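Local coordinates for protein TRAP dicarboxylate transporter, DctP subunit (Ochrobactrum anthropi, PDB 4P47) that probably binds a solute, perhaps a dicarboxylate, in the periplasm and delivers it to a TRAP-type transporter, at residues A[41-46]-A[276-281]; A[48-53]-A[268-273]. All coordinates share one frame; numbering follows the deposited sequence.

Interaction 1: A[41-46]-A[276-281]; sequences GHPQVT and REQDAT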
loop_
_atom_site.group_PDB
_atom_site.type_symbol
_atom_site.label_atom_id
_atom_site.label_comp_id
_atom_site.label_asym_id
_atom_site.label_seq_id
_atom_site.Cartn_x
_atom_site.Cartn_y
_atom_site.Cartn_z
ATOM N N GLY A 41 12.659 2.047 12.383
ATOM C CA GLY A 41 13.286 2.820 11.335
ATOM C C GLY A 41 12.379 2.965 10.139
ATOM O O GLY A 41 12.405 3.985 9.456
ATOM N N HIS A 42 11.568 1.943 9.877
ATOM C CA HIS A 42 10.665 1.972 8.736
ATOM C C HIS A 42 9.499 2.890 9.080
ATOM O O HIS A 42 9.044 2.910 10.220
ATOM C CB HIS A 42 10.154 0.559 8.418
ATOM C CG HIS A 42 9.372 0.466 7.146
ATOM N ND1 HIS A 42 8.052 0.854 7.054
ATOM C CD2 HIS A 42 9.718 0.036 5.911
ATOM C CE1 HIS A 42 7.620 0.672 5.824
ATOM N NE2 HIS A 42 8.611 0.171 5.107
ATOM N N PRO A 43 8.986 3.638 8.101
ATOM C CA PRO A 43 7.864 4.545 8.384
ATOM C C PRO A 43 6.644 3.887 9.067
ATOM O O PRO A 43 5.963 4.520 9.874
ATOM C CB PRO A 43 7.530 5.102 6.997
ATOM C CG PRO A 43 8.873 5.130 6.302
ATOM C CD PRO A 43 9.534 3.854 6.744
ATOM N N GLN A 44 6.330 2.660 8.696
ATOM C CA GLN A 44 5.283 1.893 9.352
ATOM C C GLN A 44 5.496 1.832 10.863
ATOM O O GLN A 44 4.586 2.117 11.647
ATOM C CB GLN A 44 5.245 0.489 8.781
ATOM C CG GLN A 44 4.183 -0.392 9.392
ATOM C CD GLN A 44 4.343 -1.821 8.949
ATOM O OE1 GLN A 44 5.310 -2.489 9.313
ATOM N NE2 GLN A 44 3.416 -2.302 8.157
ATOM N N VAL A 45 6.692 1.455 11.289
ATOM C CA VAL A 45 6.954 1.321 12.711
ATOM C C VAL A 45 7.059 2.683 13.382
ATOM O O VAL A 45 6.655 2.841 14.531
ATOM C CB VAL A 45 8.167 0.434 12.975
ATOM C CG1 VAL A 45 8.418 0.319 14.458
ATOM C CG2 VAL A 45 7.925 -0.932 12.360
ATOM N N THR A 46 7.545 3.683 12.666
ATOM C CA THR A 46 7.548 5.029 13.209
ATOM C C THR A 46 6.110 5.468 13.491
ATOM O O THR A 46 5.840 6.091 14.514
ATOM C CB THR A 46 8.299 5.973 12.267
ATOM O OG1 THR A 46 9.638 5.480 12.137
ATOM C CG2 THR A 46 8.342 7.383 12.824
ATOM N N ARG A 276 6.696 9.956 3.259
ATOM C CA ARG A 276 7.010 10.735 2.081
ATOM C C ARG A 276 8.376 11.398 2.174
ATOM O O ARG A 276 9.076 11.519 1.161
ATOM C CB ARG A 276 5.877 11.732 1.810
ATOM C CG ARG A 276 4.634 11.006 1.298
ATOM C CD ARG A 276 3.281 11.699 1.561
ATOM N NE ARG A 276 2.227 10.696 1.389
ATOM C CZ ARG A 276 0.921 10.885 1.569
ATOM N NH1 ARG A 276 0.449 12.070 1.918
ATOM N NH2 ARG A 276 0.078 9.892 1.399
ATOM N N GLU A 277 8.793 11.802 3.369
ATOM C CA GLU A 277 10.151 12.300 3.563
ATOM C C GLU A 277 11.153 11.200 3.240
ATOM O O GLU A 277 12.170 11.427 2.567
ATOM C CB GLU A 277 10.330 12.750 5.018
ATOM C CG GLU A 277 9.703 14.098 5.312
ATOM C CD GLU A 277 9.500 14.365 6.801
ATOM O OE1 GLU A 277 9.767 13.461 7.623
ATOM O OE2 GLU A 277 9.062 15.483 7.147
ATOM N N GLN A 278 10.900 9.996 3.723
ATOM C CA GLN A 278 11.819 8.893 3.485
ATOM C C GLN A 278 11.856 8.542 1.998
ATOM O O GLN A 278 12.916 8.198 1.469
ATOM C CB GLN A 278 11.450 7.649 4.316
ATOM C CG GLN A 278 11.767 7.775 5.798
ATOM C CD GLN A 278 11.925 6.434 6.511
ATOM O OE1 GLN A 278 12.102 5.385 5.884
ATOM N NE2 GLN A 278 11.860 6.471 7.839
ATOM N N ASP A 279 10.727 8.606 1.309
ATOM C CA ASP A 279 10.702 8.271 -0.109
ATOM C C ASP A 279 11.494 9.292 -0.903
ATOM O O ASP A 279 12.202 8.930 -1.857
ATOM C CB ASP A 279 9.273 8.170 -0.641
ATOM C CG ASP A 279 9.218 7.687 -2.085
ATOM O OD1 ASP A 279 9.729 6.586 -2.370
ATOM O OD2 ASP A 279 8.662 8.419 -2.930
ATOM N N ALA A 280 11.398 10.566 -0.533
ATOM C CA ALA A 280 12.166 11.593 -1.224
ATOM C C ALA A 280 13.661 11.306 -1.085
ATOM O O ALA A 280 14.425 11.418 -2.054
ATOM C CB ALA A 280 11.847 12.951 -0.685
ATOM N N THR A 281 14.092 10.926 0.112
ATOM C CA THR A 281 15.496 10.637 0.357
ATOM C C THR A 281 15.926 9.370 -0.378
ATOM O O THR A 281 17.016 9.301 -0.931
ATOM C CB THR A 281 15.742 10.501 1.860
ATOM O OG1 THR A 281 15.434 11.753 2.472
ATOM C CG2 THR A 281 17.187 10.151 2.145
HETATM O O HOH W 1 14.114 3.576 6.701
#
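P43 and Q278 face each other with their CA atoms 7.7 Å apart, where the first turn of helix 43-58 and the loop before it meet the flank of helix 254-288. The polar link is a single direct bond: Q278 NE2 donates to G41 O at 3.0 Å. It is almost straight (173° at the hydrogen) and lies in the amide plane of Q278, and NE2 approaches G41 O almost head-on, at 168° to the C=O bond. A water gives a second link, donating to Q278 OE1 at 2.8 Å and to G41 O at 3.3 Å. Both ends of the amide are engaged, which should restrain its rotation. Q278 reaches this position with CG anti to its carbonyl carbon (chi1 -73°), and its amide presses on the proline: OE1 lies 3.1 Å from P43 CD. H42 is the N-cap of helix 43-58, its ND1 accepting from Q44 N at 3.0 Å. P43 also packs on Q271, V274 and S275 of helix 254-288, probably the long domain-spanning helix of TRAP solute-binding proteins. On it R276 forms salt bridges to D121 of helix 117-125 and E148 of strand 141-156, while D279 OD1 is hydrogen-bonded to N215 ND2.

Interaction 2: A[48-53]-A[268-273]; sequences MEKFAE and RDYQRK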
loop_
_atom_site.group_PDB
_atom_site.type_symbol
_atom_site.label_atom_id
_atom_site.label_comp_id
_atom_site.label_asym_id
_atom_site.label_seq_id
_atom_site.Cartn_x
_atom_site.Cartn_y
_atom_site.Cartn_z
ATOM N N MET A 48 3.624 3.379 14.167
ATOM C CA MET A 48 3.194 2.565 15.302
ATOM C C MET A 48 3.674 3.147 16.630
ATOM O O MET A 48 2.952 3.144 17.622
ATOM C CB MET A 48 3.727 1.146 15.160
ATOM C CG MET A 48 3.087 0.392 14.000
ATOM S SD MET A 48 3.948 -1.129 13.565
ATOM C CE MET A 48 3.447 -2.179 14.937
ATOM N N GLU A 49 4.893 3.671 16.638
ATOM C CA GLU A 49 5.451 4.281 17.845
ATOM C C GLU A 49 4.707 5.552 18.216
ATOM O O GLU A 49 4.424 5.793 19.389
ATOM C CB GLU A 49 6.947 4.583 17.643
ATOM C CG GLU A 49 7.782 3.322 17.576
ATOM C CD GLU A 49 9.176 3.533 17.017
ATOM O OE1 GLU A 49 9.434 4.581 16.396
ATOM O OE2 GLU A 49 10.013 2.627 17.206
ATOM N N LYS A 50 4.360 6.361 17.219
ATOM C CA LYS A 50 3.556 7.547 17.459
ATOM C C LYS A 50 2.187 7.166 18.021
ATOM O O LYS A 50 1.711 7.767 18.998
ATOM C CB LYS A 50 3.408 8.389 16.187
ATOM C CG LYS A 50 2.535 9.637 16.324
ATOM C CD LYS A 50 3.045 10.652 17.318
ATOM C CE LYS A 50 4.379 11.177 16.929
ATOM N NZ LYS A 50 4.716 12.316 17.840
ATOM N N PHE A 51 1.541 6.183 17.394
ATOM C CA PHE A 51 0.262 5.662 17.877
ATOM C C PHE A 51 0.360 5.251 19.350
ATOM O O PHE A 51 -0.462 5.640 20.185
ATOM C CB PHE A 51 -0.191 4.493 16.997
ATOM C CG PHE A 51 -1.415 3.797 17.516
ATOM C CD1 PHE A 51 -2.695 4.325 17.292
ATOM C CD2 PHE A 51 -1.316 2.640 18.263
ATOM C CE1 PHE A 51 -3.818 3.697 17.783
ATOM C CE2 PHE A 51 -2.447 2.017 18.746
ATOM C CZ PHE A 51 -3.704 2.553 18.496
ATOM N N ALA A 52 1.366 4.443 19.669
ATOM C CA ALA A 52 1.532 3.943 21.041
ATOM C C ALA A 52 1.695 5.096 22.033
ATOM O O ALA A 52 1.130 5.073 23.121
ATOM C CB ALA A 52 2.735 3.002 21.115
ATOM N N GLU A 53 2.474 6.097 21.662
ATOM C CA GLU A 53 2.721 7.220 22.555
ATOM C C GLU A 53 1.473 8.051 22.772
ATOM O O GLU A 53 1.185 8.489 23.889
ATOM C CB GLU A 53 3.846 8.087 22.009
ATOM C CG GLU A 53 4.119 9.340 22.830
ATOM C CD GLU A 53 4.501 9.076 24.303
ATOM O OE1 GLU A 53 5.055 7.996 24.623
ATOM O OE2 GLU A 53 4.257 9.966 25.166
ATOM N N ARG A 268 -1.814 8.563 11.684
ATOM C CA ARG A 268 -1.915 8.473 10.235
ATOM C C ARG A 268 -1.254 9.647 9.539
ATOM O O ARG A 268 -0.437 9.464 8.632
ATOM C CB ARG A 268 -3.385 8.405 9.814
ATOM C CG ARG A 268 -3.635 8.588 8.328
ATOM C CD ARG A 268 -5.101 8.773 8.047
ATOM N NE ARG A 268 -5.525 10.133 8.389
ATOM C CZ ARG A 268 -6.781 10.527 8.482
ATOM N NH1 ARG A 268 -7.780 9.690 8.303
ATOM N NH2 ARG A 268 -7.027 11.794 8.791
ATOM N N ASP A 269 -1.613 10.863 9.940
ATOM C CA ASP A 269 -1.127 12.041 9.222
ATOM C C ASP A 269 0.382 12.148 9.390
ATOM O O ASP A 269 1.119 12.485 8.449
ATOM C CB ASP A 269 -1.777 13.321 9.733
ATOM C CG ASP A 269 -3.275 13.347 9.532
ATOM O OD1 ASP A 269 -3.809 12.521 8.764
ATOM O OD2 ASP A 269 -3.912 14.235 10.164
ATOM N N TYR A 270 0.859 11.832 10.586
ATOM C CA TYR A 270 2.276 11.841 10.878
ATOM C C TYR A 270 3.015 10.755 10.089
ATOM O O TYR A 270 4.090 11.000 9.539
ATOM C CB TYR A 270 2.456 11.630 12.394
ATOM C CG TYR A 270 3.841 11.314 12.873
ATOM C CD1 TYR A 270 4.783 12.312 13.085
ATOM C CD2 TYR A 270 4.196 10.015 13.151
ATOM C CE1 TYR A 270 6.066 12.000 13.545
ATOM C CE2 TYR A 270 5.439 9.700 13.606
ATOM C CZ TYR A 270 6.371 10.677 13.800
ATOM O OH TYR A 270 7.615 10.300 14.269
ATOM N N GLN A 271 2.452 9.554 10.061
ATOM C CA GLN A 271 3.078 8.414 9.388
ATOM C C GLN A 271 3.251 8.715 7.891
ATOM O O GLN A 271 4.279 8.396 7.281
ATOM C CB GLN A 271 2.236 7.146 9.577
ATOM C CG GLN A 271 2.903 5.877 9.072
ATOM C CD GLN A 271 2.745 5.643 7.582
ATOM O OE1 GLN A 271 1.777 6.067 6.970
ATOM N NE2 GLN A 271 3.700 4.936 6.996
ATOM N N ARG A 272 2.248 9.331 7.280
ATOM C CA ARG A 272 2.287 9.632 5.858
ATOM C C ARG A 272 3.378 10.665 5.594
ATOM O O ARG A 272 4.109 10.560 4.612
ATOM C CB ARG A 272 0.925 10.145 5.398
ATOM C CG ARG A 272 -0.124 9.057 5.265
ATOM C CD ARG A 272 -1.488 9.674 5.137
ATOM N NE ARG A 272 -2.512 8.715 4.802
ATOM C CZ ARG A 272 -3.807 9.023 4.729
ATOM N NH1 ARG A 272 -4.229 10.232 5.085
ATOM N NH2 ARG A 272 -4.695 8.118 4.354
ATOM N N LYS A 273 3.518 11.662 6.462
ATOM C CA LYS A 273 4.593 12.635 6.296
ATOM C C LYS A 273 5.972 11.982 6.397
ATOM O O LYS A 273 6.873 12.272 5.597
ATOM C CB LYS A 273 4.485 13.749 7.329
ATOM C CG LYS A 273 3.450 14.781 6.989
ATOM C CD LYS A 273 3.255 15.734 8.160
ATOM C CE LYS A 273 4.590 16.162 8.769
ATOM N NZ LYS A 273 4.421 16.720 10.136
#
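The CA atoms of K50 and Y270, 8.0 Å apart, are the nearest across helical segments 48-53 and 268-273, and the two side chains span the interval, crossing at about a right angle. The lysine chain folds over the tyrosine. Bends at chi2 and chi3 (62° each) turn K50 back so that CE sits above the middle of the Y270 ring, 3.7 Å from its centroid and 8° off the ring normal, the geometry of a CH-pi contact. Nearer the helix, K50 CB rests 3.5 Å from Y270 CD2, so the lysine meets the ring with its root as well as its far methylene. NZ stands farther out, 4.7 Å from the centroid and 17° off the normal, which meets the criteria for a cation-pi interaction over the face. Without the ring, as with an alanine in place of Y270, the K50 chain would probably lose the surface it lies on and its ammonium end would be freer to turn. Just before Y270 in the sequence, R268 NE (3.0 Å) and NH2 (3.3 Å) both bond to D269 OD1, a salt bridge within the segment. R268 CD also packs over one face of the R272 guanidinium, and R272 pairs with D121 and D125 of helix 117-125. Between 48-53 and 268-273 one residue from each side carries the contact, at the surface; F51 packs deeper, on I260, A263 and A267 of the long helix that, as in the family, probably spans both domains. Because CE is bonded to a charged nitrogen, its hydrogens are likely to carry extra partial positive charge, which would strengthen their attraction to the pi face, so that dispersion and electrostatics probably act together here.

In the fold
Interactions 1 and 2 join the same two helices, 43-58 and 254-288, at places whose centres lie 11 Å apart. As the chain advances from 41-46 to 48-53, helix 254-288 is met at 276-281 and then at 268-273, so interaction 2 is nested inside the chain loop closed by interaction 1. They also touch: T46 CG2 is 3.3 Å from Y270 OH, and P43 O is 3.4 Å from Q271 CG. One is polar and water-assisted, the other aromatic and cationic. In this crystal a C-terminus occupies the ligand pocket; neither contact includes it.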